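Local coordinates for mannosylglycerate hydrolase MGH1-like glycoside hydrolase domain-containing protein (PDB 4WVA) that hydrolyses mannosylglycerate, a solute made by thermophiles under osmotic stress, into mannose and glycerate, and glucosylglycerate likewise into glucose and glycerate, at residues R377-A380 and D381-L385. Residues are numbered along the deposited sequence; the frame is centred on the assembly and turned at random.
Sequences RLKA and DALAL
The guanidinium of Arg377 takes the carboxylate of Asp381 at its edge, not over a face, and the two planes stand 78° apart. NE makes the main bond of this salt bridge, 2.7 Å to Asp381 OD2, which it meets on the syn side but 34° out of the carboxylate plane. With an N-H...O angle of 135° the bond is short yet bent, and a second one, from Arg377 NH2 to the same OD2 at 3.3 Å, is weak. The Arg377 chain starts with CG anti to the backbone N and then bends at its second torsion, which carries NE along the helix to the carboxylate one turn on. Both carboxylate oxygens have further partners: OD1 pairs with Arg331 and OD2 accepts the backbone N-H of Leu333, while Arg377 NH2 also donates to Arg331 O. Two arginines therefore share the buried Asp381, which probably steadies its negative charge. With Arg377 cut back to an alanine, the carboxylate is likely to lose one of its two arginine mates, and Arg331 O the N-H from NH2. Elsewhere on the helix the extended Lys379 chain crosses Leu383 at a slant, its CE lying 3.8 Å from Leu383 CD1, a purely aliphatic touch. The backbone bonds, such as Asp381 N to Arg377 O at 2.9 Å, show regular helix throughout, and Leu378 and Ala382 pack against helix 356-368. This is an i to i+4 Arg-Asp pair on helix 372-389 of the (alpha/alpha)6 barrel, tying that helix to the segment at Arg331 and Leu333, away from the substrate site.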
# COMPACT_ATOMS: atom_id res chain seq x y z
N ARG A 377 25.30 9.34 3.19
CA ARG A 377 25.67 10.32 4.20
C ARG A 377 25.55 9.77 5.62
O ARG A 377 26.42 10.00 6.45
CB ARG A 377 24.80 11.58 4.00
CG ARG A 377 24.90 12.63 5.08
CD ARG A 377 26.27 13.23 5.23
NE ARG A 377 26.36 14.07 6.42
CZ ARG A 377 25.72 15.22 6.60
NH1 ARG A 377 24.91 15.72 5.65
NH2 ARG A 377 25.89 15.88 7.73
N LEU A 378 24.46 9.05 5.90
CA LEU A 378 24.26 8.43 7.21
C LEU A 378 25.32 7.38 7.51
O LEU A 378 25.83 7.29 8.64
CB LEU A 378 22.85 7.78 7.28
CG LEU A 378 21.72 8.80 7.31
CD1 LEU A 378 20.40 8.20 6.88
CD2 LEU A 378 21.62 9.39 8.70
N LYS A 379 25.65 6.57 6.52
CA LYS A 379 26.79 5.65 6.65
C LYS A 379 28.11 6.37 6.87
O LYS A 379 28.87 6.04 7.79
CB LYS A 379 26.89 4.77 5.41
CG LYS A 379 28.00 3.73 5.51
CD LYS A 379 28.06 2.88 4.26
CE LYS A 379 29.26 1.93 4.35
NZ LYS A 379 29.40 1.11 3.13
N ALA A 380 28.42 7.32 6.00
CA ALA A 380 29.69 8.03 6.12
C ALA A 380 29.84 8.70 7.49
O ALA A 380 30.89 8.63 8.11
CB ALA A 380 29.80 9.06 5.00
N ASP A 381 28.79 9.37 7.96
CA ASP A 381 28.85 9.99 9.28
C ASP A 381 29.07 8.96 10.39
O ASP A 381 29.90 9.15 11.28
CB ASP A 381 27.61 10.84 9.54
CG ASP A 381 27.64 12.16 8.79
OD1 ASP A 381 28.66 12.45 8.10
OD2 ASP A 381 26.64 12.91 8.87
N ALA A 382 28.31 7.87 10.36
CA ALA A 382 28.49 6.81 11.36
C ALA A 382 29.93 6.28 11.38
O ALA A 382 30.54 6.16 12.45
CB ALA A 382 27.52 5.67 11.11
N LEU A 383 30.48 6.00 10.21
CA LEU A 383 31.83 5.44 10.12
C LEU A 383 32.91 6.46 10.53
O LEU A 383 33.85 6.11 11.23
CB LEU A 383 32.10 4.86 8.73
CG LEU A 383 31.20 3.69 8.33
CD1 LEU A 383 31.66 3.13 7.01
CD2 LEU A 383 31.16 2.58 9.37
N ALA A 384 32.73 7.72 10.14
CA ALA A 384 33.63 8.81 10.55
C ALA A 384 33.68 8.96 12.07
O ALA A 384 34.76 9.11 12.68
CB ALA A 384 33.22 10.12 9.90
N LEU A 385 32.51 8.92 12.70
CA LEU A 385 32.42 9.04 14.15
C LEU A 385 33.21 7.91 14.84
O LEU A 385 33.96 8.15 15.81
CB LEU A 385 30.96 9.00 14.57
CG LEU A 385 30.15 10.27 14.26
CD1 LEU A 385 28.66 10.03 14.50
CD2 LEU A 385 30.64 11.42 15.12